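Local coordinates for protein phthiocerol synthesis polyketide synthase type I PpsC (Mycobacterium tuberculosis, PDB 7AHB) that probably selects an acyl extender unit and passes it to an acyl carrier protein through the acyltransferase domain of a polyketide synthase that builds phthiocerol, at residues Thr49-Ser54 with Thr313-Ser318; Asp132-His137 with Ile265-Thr270; Ala76-Leu81 with Gln117-Ala122; Thr271-Gly276 with Pro297-Gln302. All coordinates share one frame; numbering follows the deposited sequence.

Interactions 1 and 2 are buried pairings within one parallel sheet, where strands 49-53 and 133-136 are neighbours; both use backbone hydrogen bonds and branched aliphatic side chains, interaction 1 adding aromatic rings, but the pairing in interaction 2 is looser and takes in a water. Interaction 3 lies farther out and is partly buried: two helices meet through methyl groups, and helix 106-126 carries the contact inward to interaction 1. Interaction 4, also partly buried, joins a loop to the start of helix 300-308 by an arginine and a shared water; it adjoins interaction 2 through T270 and R299. Interactions 3 and 4 lie on opposite sides of the chain's centre, about 27 Å apart between centres.

Interaction 1: Thr49-Ser54 with Thr313-Ser318; sequences TVFVYS and TFIEIS
I317 reaches F51 and Y53 through two folded torsions: CG1 stands anti to the carbonyl carbon (chi1 -54°), and a second bend (chi2 -64°) swings CD1 back over the F51 ring. That methyl sits over the ring face, 3.8 Å from I317 CD1 to the F51 ring centroid, while I317 CG1 lies 4.2 Å from the centroid of the Y53 ring, again over a face. One isoleucine thus makes CH-pi contacts with two rings on the strand beside it, and its branching suits this, since CG2 also touches Y53 at CE2. The hydroxyl of Y53 comes to the edge of the F51 ring, in its plane, and is hydrogen-bonded to T121 OG1 of helix 106-126. On the sheet face of V50 and V52, V50 CB approaches F314 CD2 at 3.8 Å, with V50 CG2 over the ring and V52 CG2 at its edge; helix 300-308 packs against this side.

Between the strands, V50 N donates to T313 O (2.7 Å) and V52 N to I315 O (2.9 Å); I315 N and I317 N return bonds to V50 O and V52 O. The buried E316 carboxylate receives S318 OG at E316 OE2 (2.7 Å) from above its plane, and the backbone N atoms of L322 and L323 supply further donors, which would favour a charged form. This is parallel pairing in the middle of a five-stranded sheet covered by helices, consistent with the alpha/beta large subdomain of acyltransferases.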
loop_
_atom_site.group_PDB
_atom_site.type_symbol
_atom_site.label_atom_id
_atom_site.label_comp_id
_atom_site.label_asym_id
_atom_site.label_seq_id
_atom_site.Cartn_x
_atom_site.Cartn_y
_atom_site.Cartn_z
ATOM N N THR A 49 5.860 1.153 -16.781
ATOM C CA THR A 49 5.725 1.835 -15.502
ATOM C C THR A 49 4.732 1.094 -14.615
ATOM O O THR A 49 3.617 0.776 -15.052
ATOM C CB THR A 49 5.253 3.282 -15.706
ATOM O OG1 THR A 49 6.269 4.032 -16.369
ATOM C CG2 THR A 49 4.928 3.942 -14.345
ATOM N N VAL A 50 5.118 0.882 -13.358
ATOM C CA VAL A 50 4.283 0.222 -12.363
ATOM C C VAL A 50 4.019 1.205 -11.233
ATOM O O VAL A 50 4.960 1.800 -10.703
ATOM C CB VAL A 50 4.970 -1.040 -11.822
ATOM C CG1 VAL A 50 4.115 -1.705 -10.761
ATOM C CG2 VAL A 50 5.256 -2.046 -12.985
ATOM N N PHE A 51 2.751 1.387 -10.883
ATOM C CA PHE A 51 2.387 2.147 -9.687
ATOM C C PHE A 51 2.206 1.176 -8.529
ATOM O O PHE A 51 1.442 0.214 -8.650
ATOM C CB PHE A 51 1.082 2.911 -9.867
ATOM C CG PHE A 51 1.222 4.243 -10.557
ATOM C CD1 PHE A 51 2.295 4.517 -11.386
ATOM C CD2 PHE A 51 0.245 5.214 -10.390
ATOM C CE1 PHE A 51 2.391 5.735 -12.035
ATOM C CE2 PHE A 51 0.349 6.438 -11.030
ATOM C CZ PHE A 51 1.423 6.697 -11.844
ATOM N N VAL A 52 2.864 1.455 -7.400
ATOM C CA VAL A 52 2.840 0.585 -6.224
ATOM C C VAL A 52 2.108 1.304 -5.094
ATOM O O VAL A 52 2.529 2.389 -4.664
ATOM C CB VAL A 52 4.259 0.199 -5.786
ATOM C CG1 VAL A 52 4.220 -0.569 -4.477
ATOM C CG2 VAL A 52 4.971 -0.603 -6.899
ATOM N N TYR A 53 1.050 0.674 -4.573
ATOM C CA TYR A 53 0.212 1.266 -3.531
ATOM C C TYR A 53 0.532 0.576 -2.210
ATOM O O TYR A 53 0.293 -0.628 -2.050
ATOM C CB TYR A 53 -1.263 1.155 -3.903
ATOM C CG TYR A 53 -1.575 2.005 -5.114
ATOM C CD1 TYR A 53 -1.399 1.510 -6.397
ATOM C CD2 TYR A 53 -1.965 3.315 -4.972
ATOM C CE1 TYR A 53 -1.663 2.281 -7.504
ATOM C CE2 TYR A 53 -2.220 4.110 -6.076
ATOM C CZ TYR A 53 -2.065 3.583 -7.339
ATOM O OH TYR A 53 -2.309 4.367 -8.439
ATOM N N SER A 54 1.106 1.340 -1.280
ATOM C CA SER A 54 1.512 0.814 0.005
ATOM C C SER A 54 0.304 0.638 0.910
ATOM O O SER A 54 -0.725 1.304 0.759
ATOM C CB SER A 54 2.520 1.747 0.666
ATOM O OG SER A 54 2.832 1.284 1.957
ATOM N N THR A 313 10.166 1.120 -14.521
ATOM C CA THR A 313 9.952 2.241 -13.611
ATOM C C THR A 313 8.891 1.859 -12.593
ATOM O O THR A 313 7.762 1.531 -12.971
ATOM C CB THR A 313 9.545 3.506 -14.364
ATOM O OG1 THR A 313 10.615 3.894 -15.232
ATOM C CG2 THR A 313 9.244 4.638 -13.381
ATOM N N PHE A 314 9.265 1.897 -11.315
ATOM C CA PHE A 314 8.366 1.648 -10.201
ATOM C C PHE A 314 8.199 2.939 -9.408
ATOM O O PHE A 314 9.189 3.549 -8.999
ATOM C CB PHE A 314 8.914 0.535 -9.312
ATOM C CG PHE A 314 8.899 -0.820 -9.973
ATOM C CD1 PHE A 314 9.809 -1.128 -10.963
ATOM C CD2 PHE A 314 7.964 -1.770 -9.612
ATOM C CE1 PHE A 314 9.792 -2.363 -11.581
ATOM C CE2 PHE A 314 7.947 -3.006 -10.229
ATOM C CZ PHE A 314 8.874 -3.294 -11.215
ATOM N N ILE A 315 6.954 3.349 -9.202
ATOM C CA ILE A 315 6.625 4.586 -8.490
ATOM C C ILE A 315 5.726 4.211 -7.320
ATOM O O ILE A 315 4.584 3.770 -7.523
ATOM C CB ILE A 315 5.925 5.607 -9.399
ATOM C CG1 ILE A 315 6.795 5.915 -10.596
ATOM C CG2 ILE A 315 5.593 6.912 -8.617
ATOM C CD1 ILE A 315 6.124 6.780 -11.646
ATOM N N GLU A 316 6.219 4.409 -6.101
ATOM C CA GLU A 316 5.398 4.200 -4.918
ATOM C C GLU A 316 4.473 5.403 -4.745
ATOM O O GLU A 316 4.933 6.554 -4.680
ATOM C CB GLU A 316 6.263 3.994 -3.677
ATOM C CG GLU A 316 5.452 3.821 -2.418
ATOM C CD GLU A 316 6.337 3.658 -1.187
ATOM O OE1 GLU A 316 7.500 3.208 -1.369
ATOM O OE2 GLU A 316 5.880 4.000 -0.058
ATOM N N ILE A 317 3.174 5.133 -4.662
ATOM C CA ILE A 317 2.160 6.169 -4.574
ATOM C C ILE A 317 1.817 6.330 -3.093
ATOM O O ILE A 317 0.885 5.689 -2.588
ATOM C CB ILE A 317 0.917 5.806 -5.397
ATOM C CG1 ILE A 317 1.305 5.493 -6.836
ATOM C CG2 ILE A 317 -0.096 6.978 -5.350
ATOM C CD1 ILE A 317 1.895 6.648 -7.604
ATOM N N SER A 318 2.593 7.133 -2.374
ATOM C CA SER A 318 2.427 7.237 -0.930
ATOM C C SER A 318 2.842 8.633 -0.488
ATOM O O SER A 318 3.419 9.416 -1.257
ATOM C CB SER A 318 3.258 6.173 -0.177
ATOM O OG SER A 318 4.641 6.414 -0.359
#

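Interaction 2: Asp132-His137 with Ile265-Thr270; sequences DAVIGH and IPIIST
V134, I268 and T270 have the most surface buried in this parallel pairing, which sets strand 267-269 at the edge of the five-stranded sheet beside the strand leading into a probable nucleophile elbow (GxSxG, beginning at G136). V134 is gripped through both backbone groups: its N donates to P266 O (3.0 Å), and V134 O accepts from I268 N at 3.1 Å. With chi1 at -56°, V134 CG2 is held between backbone N and carbonyl carbon and packs on I267 CB, with V134 CG2 and I267 CB 3.8 Å apart, while helix 141-147 covers this face. I268 points to the other face, where its CB meets I135 CG1 at 4.0 Å; helix 300-308 lies against both side chains. Such beta-branched residues suit a strand with a helix on each side.

Past I268 the strands draw apart, and a water sits between G136 N and I268 O, accepting from G136 N and lying 2.6 Å from I268 O, to which it probably donates. Having no side chain, G136 adds no bulk where its chain turns toward the elbow. T270 closes this end: its CG2 touches I135 CG2 at 3.9 Å, and its hydroxyl OG1 donates to G136 O, modelled at a doubtfully short 2.5 Å.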
loop_
_atom_site.group_PDB
_atom_site.type_symbol
_atom_site.label_atom_id
_atom_site.label_comp_id
_atom_site.label_asym_id
_atom_site.label_seq_id
_atom_site.Cartn_x
_atom_site.Cartn_y
_atom_site.Cartn_z
ATOM N N ASP A 132 1.220 1.364 -16.415
ATOM C CA ASP A 132 0.927 0.239 -17.294
ATOM C C ASP A 132 0.454 -0.982 -16.505
ATOM O O ASP A 132 -0.209 -1.856 -17.068
ATOM C CB ASP A 132 2.168 -0.138 -18.106
ATOM C CG ASP A 132 2.753 1.033 -18.860
ATOM O OD1 ASP A 132 2.059 1.601 -19.724
ATOM O OD2 ASP A 132 3.911 1.394 -18.573
ATOM N N ALA A 133 0.812 -1.067 -15.220
ATOM C CA ALA A 133 0.404 -2.139 -14.325
ATOM C C ALA A 133 0.442 -1.558 -12.920
ATOM O O ALA A 133 1.149 -0.575 -12.658
ATOM C CB ALA A 133 1.312 -3.370 -14.407
ATOM N N VAL A 134 -0.347 -2.144 -12.027
ATOM C CA VAL A 134 -0.373 -1.688 -10.641
ATOM C C VAL A 134 -0.139 -2.876 -9.710
ATOM O O VAL A 134 -0.485 -4.024 -10.015
ATOM C CB VAL A 134 -1.697 -0.956 -10.270
ATOM C CG1 VAL A 134 -1.951 0.204 -11.195
ATOM C CG2 VAL A 134 -2.861 -1.929 -10.280
ATOM N N ILE A 135 0.440 -2.582 -8.550
ATOM C CA ILE A 135 0.660 -3.562 -7.497
ATOM C C ILE A 135 0.136 -2.956 -6.210
ATOM O O ILE A 135 0.473 -1.810 -5.898
ATOM C CB ILE A 135 2.149 -3.914 -7.344
ATOM C CG1 ILE A 135 2.605 -4.774 -8.497
ATOM C CG2 ILE A 135 2.374 -4.657 -6.029
ATOM C CD1 ILE A 135 4.120 -4.970 -8.549
ATOM N N GLY A 136 -0.735 -3.694 -5.511
ATOM C CA GLY A 136 -1.181 -3.302 -4.187
ATOM C C GLY A 136 -0.535 -4.112 -3.069
ATOM O O GLY A 136 -0.589 -5.340 -3.062
ATOM N N HIS A 137 0.116 -3.418 -2.152
ATOM C CA HIS A 137 0.800 -3.983 -0.989
ATOM C C HIS A 137 -0.158 -3.907 0.189
ATOM O O HIS A 137 -0.581 -2.819 0.569
ATOM C CB HIS A 137 2.081 -3.186 -0.742
ATOM C CG HIS A 137 2.767 -3.457 0.561
ATOM N ND1 HIS A 137 2.282 -2.995 1.766
ATOM C CD2 HIS A 137 3.956 -4.042 0.835
ATOM C CE1 HIS A 137 3.115 -3.336 2.734
ATOM N NE2 HIS A 137 4.135 -3.978 2.195
ATOM N N ILE A 265 -6.461 -2.297 -16.410
ATOM C CA ILE A 265 -5.004 -2.227 -16.301
ATOM C C ILE A 265 -4.574 -3.541 -15.642
ATOM O O ILE A 265 -5.220 -3.951 -14.668
ATOM C CB ILE A 265 -4.546 -1.034 -15.440
ATOM C CG1 ILE A 265 -5.096 0.265 -15.955
ATOM C CG2 ILE A 265 -3.020 -0.947 -15.402
ATOM C CD1 ILE A 265 -4.363 1.512 -15.462
ATOM N N PRO A 266 -3.512 -4.212 -16.092
ATOM C CA PRO A 266 -3.008 -5.383 -15.357
ATOM C C PRO A 266 -2.830 -5.017 -13.894
ATOM O O PRO A 266 -2.212 -4.005 -13.556
ATOM C CB PRO A 266 -1.668 -5.685 -16.038
ATOM C CG PRO A 266 -1.929 -5.270 -17.472
ATOM C CD PRO A 266 -2.741 -3.973 -17.318
ATOM N N ILE A 267 -3.372 -5.850 -13.013
ATOM C CA ILE A 267 -3.127 -5.720 -11.579
ATOM C C ILE A 267 -2.509 -7.036 -11.107
ATOM O O ILE A 267 -3.103 -8.106 -11.288
ATOM C CB ILE A 267 -4.406 -5.374 -10.789
ATOM C CG1 ILE A 267 -4.186 -5.631 -9.305
ATOM C CG2 ILE A 267 -5.603 -6.150 -11.322
ATOM C CD1 ILE A 267 -5.203 -4.906 -8.419
ATOM N N ILE A 268 -1.311 -6.954 -10.534
ATOM C CA ILE A 268 -0.621 -8.092 -9.940
ATOM C C ILE A 268 -1.001 -8.121 -8.467
ATOM O O ILE A 268 -0.579 -7.263 -7.685
ATOM C CB ILE A 268 0.893 -7.968 -10.135
ATOM C CG1 ILE A 268 1.230 -7.983 -11.640
ATOM C CG2 ILE A 268 1.632 -9.124 -9.428
ATOM C CD1 ILE A 268 2.572 -7.416 -11.953
ATOM N N SER A 269 -1.831 -9.085 -8.091
ATOM C CA SER A 269 -2.339 -9.167 -6.732
ATOM C C SER A 269 -1.275 -9.747 -5.794
ATOM O O SER A 269 -0.581 -10.713 -6.130
ATOM C CB SER A 269 -3.589 -10.043 -6.688
ATOM O OG SER A 269 -4.028 -10.243 -5.329
ATOM N N THR A 270 -1.123 -9.137 -4.632
ATOM C CA THR A 270 -0.247 -9.668 -3.594
ATOM C C THR A 270 -1.011 -10.567 -2.623
ATOM O O THR A 270 -0.444 -11.043 -1.625
ATOM C CB THR A 270 0.437 -8.524 -2.864
ATOM O OG1 THR A 270 -0.563 -7.676 -2.272
ATOM C CG2 THR A 270 1.334 -7.733 -3.828
HETATM O O HOH W 1 -2.002 -5.683 -6.179
#

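Interaction 3: Ala76-Leu81 with Gln117-Ala122; sequences AAIAEL and QLALTA
A77 and A119 face each other where helix segments 76-81 and 117-122 run in roughly opposed directions, at 142° between their N-to-C senses, with their axes 8.7 Å apart at closest approach. Alanine is what permits so near a meeting: the A77 methyl fits against the backbone of the second helix, A77 CB lying 3.6 Å from A119 CA. The same methyl also reaches A122 CB, with A77 CB and A122 CB 3.8 Å apart, and so packs against two alanines on the same side of helix 117-122.

Larger residues flank this centre. I78 sets off to the side, yet its CD1 bends back to the A119 methyl, with I78 CD1 and A119 CB 3.6 Å apart; its side chain also packs on L93, R94 and I97 of helix 93-98. Farther along, where the CA atoms of L81 and L118 stand well apart, two long leucines meet, L81 CD2 and L118 CD1 touching at 4.2 Å. The contact is entirely apolar.

T121 OG1, bonded to Q117 O of its own helix, has Y53 OH as its second partner, and L120 packs on I317, which ties this helix to the sheet. The arrangement is alanine-mediated close packing of two helices, the inner one lining the central parallel sheet and the outer one, 72-89, forming a second layer on this flank of the acyltransferase domain.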
loop_
_atom_site.group_PDB
_atom_site.type_symbol
_atom_site.label_atom_id
_atom_site.label_comp_id
_atom_site.label_asym_id
_atom_site.label_seq_id
_atom_site.Cartn_x
_atom_site.Cartn_y
_atom_site.Cartn_z
ATOM N N ALA A 76 -8.621 18.734 -7.351
ATOM C CA ALA A 76 -9.847 18.231 -7.960
ATOM C C ALA A 76 -10.190 16.853 -7.415
ATOM O O ALA A 76 -11.346 16.576 -7.083
ATOM C CB ALA A 76 -9.704 18.186 -9.485
ATOM N N ALA A 77 -9.193 15.978 -7.313
ATOM C CA ALA A 77 -9.432 14.633 -6.795
ATOM C C ALA A 77 -9.941 14.685 -5.353
ATOM O O ALA A 77 -10.936 14.036 -5.000
ATOM C CB ALA A 77 -8.147 13.797 -6.898
ATOM N N ILE A 78 -9.272 15.462 -4.508
ATOM C CA ILE A 78 -9.722 15.611 -3.123
ATOM C C ILE A 78 -11.155 16.131 -3.091
ATOM O O ILE A 78 -12.017 15.592 -2.379
ATOM C CB ILE A 78 -8.773 16.542 -2.350
ATOM C CG1 ILE A 78 -7.390 15.903 -2.216
ATOM C CG2 ILE A 78 -9.367 16.901 -0.982
ATOM C CD1 ILE A 78 -7.354 14.576 -1.467
ATOM N N ALA A 79 -11.427 17.179 -3.879
ATOM C CA ALA A 79 -12.783 17.720 -3.973
ATOM C C ALA A 79 -13.793 16.664 -4.412
ATOM O O ALA A 79 -14.901 16.592 -3.863
ATOM C CB ALA A 79 -12.805 18.902 -4.938
ATOM N N GLU A 80 -13.419 15.821 -5.394
ATOM C CA GLU A 80 -14.358 14.837 -5.928
ATOM C C GLU A 80 -14.628 13.722 -4.924
ATOM O O GLU A 80 -15.752 13.212 -4.832
ATOM C CB GLU A 80 -13.815 14.271 -7.244
ATOM C CG GLU A 80 -13.977 15.257 -8.389
ATOM C CD GLU A 80 -12.887 15.128 -9.485
ATOM O OE1 GLU A 80 -12.739 16.104 -10.272
ATOM O OE2 GLU A 80 -12.193 14.082 -9.588
ATOM N N LEU A 81 -13.617 13.345 -4.142
ATOM C CA LEU A 81 -13.823 12.311 -3.131
ATOM C C LEU A 81 -14.625 12.817 -1.938
ATOM O O LEU A 81 -15.377 12.044 -1.319
ATOM C CB LEU A 81 -12.480 11.784 -2.630
ATOM C CG LEU A 81 -11.650 10.979 -3.620
ATOM C CD1 LEU A 81 -10.227 10.902 -3.139
ATOM C CD2 LEU A 81 -12.262 9.604 -3.799
ATOM N N GLN A 117 -3.923 8.308 -1.830
ATOM C CA GLN A 117 -3.403 7.467 -2.919
ATOM C C GLN A 117 -4.096 7.779 -4.246
ATOM O O GLN A 117 -3.447 7.914 -5.294
ATOM C CB GLN A 117 -3.578 5.988 -2.578
ATOM C CG GLN A 117 -2.555 5.472 -1.543
ATOM C CD GLN A 117 -2.915 4.126 -1.002
ATOM O OE1 GLN A 117 -4.089 3.777 -0.892
ATOM N NE2 GLN A 117 -1.901 3.366 -0.616
ATOM N N LEU A 118 -5.419 7.865 -4.225
ATOM C CA LEU A 118 -6.149 8.196 -5.449
ATOM C C LEU A 118 -5.870 9.623 -5.908
ATOM O O LEU A 118 -5.692 9.869 -7.104
ATOM C CB LEU A 118 -7.638 7.988 -5.228
ATOM C CG LEU A 118 -8.015 6.583 -4.827
ATOM C CD1 LEU A 118 -9.465 6.502 -4.456
ATOM C CD2 LEU A 118 -7.683 5.594 -5.967
ATOM N N ALA A 119 -5.802 10.584 -4.977
ATOM C CA ALA A 119 -5.508 11.960 -5.375
ATOM C C ALA A 119 -4.086 12.086 -5.921
ATOM O O ALA A 119 -3.830 12.852 -6.855
ATOM C CB ALA A 119 -5.721 12.933 -4.193
ATOM N N LEU A 120 -3.135 11.352 -5.343
ATOM C CA LEU A 120 -1.770 11.422 -5.852
ATOM C C LEU A 120 -1.661 10.756 -7.225
ATOM O O LEU A 120 -0.829 11.153 -8.041
ATOM C CB LEU A 120 -0.788 10.764 -4.861
ATOM C CG LEU A 120 -0.512 11.572 -3.580
ATOM C CD1 LEU A 120 0.269 10.711 -2.569
ATOM C CD2 LEU A 120 0.271 12.842 -3.913
ATOM N N THR A 121 -2.445 9.703 -7.460
ATOM C CA THR A 121 -2.512 9.109 -8.792
ATOM C C THR A 121 -3.023 10.121 -9.806
ATOM O O THR A 121 -2.512 10.187 -10.927
ATOM C CB THR A 121 -3.404 7.873 -8.768
ATOM O OG1 THR A 121 -2.891 6.875 -7.850
ATOM C CG2 THR A 121 -3.467 7.217 -10.175
ATOM N N ALA A 122 -3.975 10.969 -9.393
ATOM C CA ALA A 122 -4.473 12.042 -10.252
ATOM C C ALA A 122 -3.383 13.056 -10.539
ATOM O O ALA A 122 -3.286 13.587 -11.657
ATOM C CB ALA A 122 -5.664 12.727 -9.591
#

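Interaction 4: Thr271-Gly276 with Pro297-Gln302; sequences TYADLG and PVRFHQ
R299 lays the flat of its guanidinium over the methyl of A273, a cation packed on an alkyl group: A273 CB lies over the centre of the group, 3.9 Å from R299 CZ. The alanine belongs to a type I beta turn, Y272 to L275, and R299 is the centre of an inverse gamma turn and the N-cap position of helix 300-308, so two turns are packed together. A bend at chi2 (-93°) of R299 carries its side chain along the Y272-L275 turn: R299 CG passes Y272 O at 3.4 Å, and R299 NE comes to 3.6 Å from A273 CA. A small residue suits position 273, where the flat cation can settle closely on it.

L275 extends the contact on the aliphatic side. Its CD2 meets R299 CB at 4.0 Å, and L275 CD1 reaches Q302 O (3.7 Å) in the first turn of the helix. The loop itself is braced by D274, whose OD1 accepts from G276 N at 2.9 Å in an Asx turn; glycine accommodates the positive phi of 62° there without strain. Y201, on strand 197-201 of the four-stranded antiparallel sheet, packs on P297, R299 and Q302, so the contact sits between the loop that follows strand 267-269 and the antiparallel sheet.

The polar part is bridged by one water, lying in the guanidinium plane at its edge: it donates to T271 O and to P297 O (2.7 Å from the water oxygen), and accepts from R299 NE at 3.1 Å.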
loop_
_atom_site.group_PDB
_atom_site.type_symbol
_atom_site.label_atom_id
_atom_site.label_comp_id
_atom_site.label_asym_id
_atom_site.label_seq_id
_atom_site.Cartn_x
_atom_site.Cartn_y
_atom_site.Cartn_z
ATOM N N THR A 271 -2.283 -10.832 -2.921
ATOM C CA THR A 271 -3.145 -11.571 -2.014
ATOM C C THR A 271 -2.949 -13.066 -2.147
ATOM O O THR A 271 -3.096 -13.797 -1.158
ATOM C CB THR A 271 -4.606 -11.199 -2.282
ATOM O OG1 THR A 271 -4.839 -9.848 -1.842
ATOM C CG2 THR A 271 -5.549 -12.158 -1.565
ATOM N N TYR A 272 -2.567 -13.527 -3.331
ATOM C CA TYR A 272 -2.531 -14.950 -3.638
ATOM C C TYR A 272 -1.117 -15.371 -4.005
ATOM O O TYR A 272 -0.345 -14.590 -4.572
ATOM C CB TYR A 272 -3.484 -15.304 -4.808
ATOM C CG TYR A 272 -4.898 -14.831 -4.623
ATOM C CD1 TYR A 272 -5.778 -15.525 -3.811
ATOM C CD2 TYR A 272 -5.358 -13.694 -5.276
ATOM C CE1 TYR A 272 -7.076 -15.088 -3.627
ATOM C CE2 TYR A 272 -6.671 -13.243 -5.094
ATOM C CZ TYR A 272 -7.513 -13.945 -4.271
ATOM O OH TYR A 272 -8.799 -13.511 -4.096
ATOM N N ALA A 273 -0.801 -16.636 -3.728
ATOM C CA ALA A 273 0.510 -17.157 -4.098
ATOM C C ALA A 273 0.750 -17.036 -5.597
ATOM O O ALA A 273 1.879 -16.776 -6.034
ATOM C CB ALA A 273 0.641 -18.606 -3.652
ATOM N N ASP A 274 -0.299 -17.210 -6.400
ATOM C CA ASP A 274 -0.182 -17.147 -7.851
ATOM C C ASP A 274 -0.342 -15.729 -8.388
ATOM O O ASP A 274 -0.486 -15.539 -9.600
ATOM C CB ASP A 274 -1.201 -18.086 -8.504
ATOM C CG ASP A 274 -2.628 -17.576 -8.427
ATOM O OD1 ASP A 274 -2.898 -16.613 -7.702
ATOM O OD2 ASP A 274 -3.490 -18.174 -9.116
ATOM N N LEU A 275 -0.314 -14.734 -7.512
ATOM C CA LEU A 275 -0.397 -13.315 -7.841
ATOM C C LEU A 275 -1.691 -12.949 -8.555
ATOM O O LEU A 275 -1.794 -11.836 -9.104
ATOM C CB LEU A 275 0.821 -12.868 -8.675
ATOM C CG LEU A 275 2.186 -13.246 -8.086
ATOM C CD1 LEU A 275 3.322 -12.731 -8.947
ATOM C CD2 LEU A 275 2.303 -12.733 -6.662
ATOM N N GLY A 276 -2.681 -13.835 -8.541
ATOM C CA GLY A 276 -3.932 -13.582 -9.234
ATOM C C GLY A 276 -3.810 -13.412 -10.734
ATOM O O GLY A 276 -4.606 -12.674 -11.340
ATOM N N PRO A 297 -0.911 -13.786 3.704
ATOM C CA PRO A 297 0.358 -13.051 3.649
ATOM C C PRO A 297 0.472 -12.288 2.339
ATOM O O PRO A 297 -0.129 -12.665 1.327
ATOM C CB PRO A 297 1.420 -14.146 3.764
ATOM C CG PRO A 297 0.748 -15.364 3.250
ATOM C CD PRO A 297 -0.705 -15.254 3.664
ATOM N N VAL A 298 1.236 -11.198 2.381
ATOM C CA VAL A 298 1.347 -10.256 1.272
ATOM C C VAL A 298 2.513 -10.691 0.391
ATOM O O VAL A 298 3.661 -10.679 0.830
ATOM C CB VAL A 298 1.560 -8.819 1.774
ATOM C CG1 VAL A 298 1.752 -7.871 0.573
ATOM C CG2 VAL A 298 0.409 -8.357 2.652
ATOM N N ARG A 299 2.225 -11.074 -0.848
ATOM C CA ARG A 299 3.259 -11.581 -1.762
ATOM C C ARG A 299 3.930 -10.429 -2.517
ATOM O O ARG A 299 3.918 -10.346 -3.747
ATOM C CB ARG A 299 2.646 -12.580 -2.728
ATOM C CG ARG A 299 1.847 -13.676 -2.092
ATOM C CD ARG A 299 2.689 -14.913 -1.826
ATOM N NE ARG A 299 1.952 -15.905 -1.050
ATOM C CZ ARG A 299 2.457 -17.056 -0.624
ATOM N NH1 ARG A 299 3.703 -17.407 -0.941
ATOM N NH2 ARG A 299 1.700 -17.868 0.106
ATOM N N PHE A 300 4.519 -9.518 -1.746
ATOM C CA PHE A 300 5.042 -8.283 -2.325
ATOM C C PHE A 300 6.318 -8.549 -3.099
ATOM O O PHE A 300 6.470 -8.075 -4.217
ATOM C CB PHE A 300 5.289 -7.222 -1.241
ATOM C CG PHE A 300 5.733 -5.901 -1.786
ATOM C CD1 PHE A 300 4.887 -5.146 -2.585
ATOM C CD2 PHE A 300 6.986 -5.418 -1.526
ATOM C CE1 PHE A 300 5.298 -3.938 -3.106
ATOM C CE2 PHE A 300 7.406 -4.209 -2.047
ATOM C CZ PHE A 300 6.563 -3.469 -2.835
ATOM N N HIS A 301 7.268 -9.259 -2.484
ATOM C CA HIS A 301 8.488 -9.690 -3.160
ATOM C C HIS A 301 8.177 -10.325 -4.513
ATOM O O HIS A 301 8.751 -9.941 -5.540
ATOM C CB HIS A 301 9.233 -10.648 -2.215
ATOM C CG HIS A 301 10.279 -11.491 -2.864
ATOM N ND1 HIS A 301 10.769 -12.628 -2.264
ATOM C CD2 HIS A 301 10.942 -11.367 -4.037
ATOM C CE1 HIS A 301 11.690 -13.172 -3.042
ATOM N NE2 HIS A 301 11.809 -12.431 -4.128
ATOM N N GLN A 302 7.235 -11.264 -4.539
ATOM C CA GLN A 302 6.969 -12.008 -5.767
ATOM C C GLN A 302 6.269 -11.138 -6.807
ATOM O O GLN A 302 6.530 -11.251 -8.009
ATOM C CB GLN A 302 6.140 -13.252 -5.434
ATOM C CG GLN A 302 6.821 -14.223 -4.450
ATOM C CD GLN A 302 6.439 -14.025 -2.952
ATOM O OE1 GLN A 302 6.009 -12.946 -2.524
ATOM N NE2 GLN A 302 6.607 -15.098 -2.155
HETATM O O HOH W 2 -0.764 -14.966 0.032
#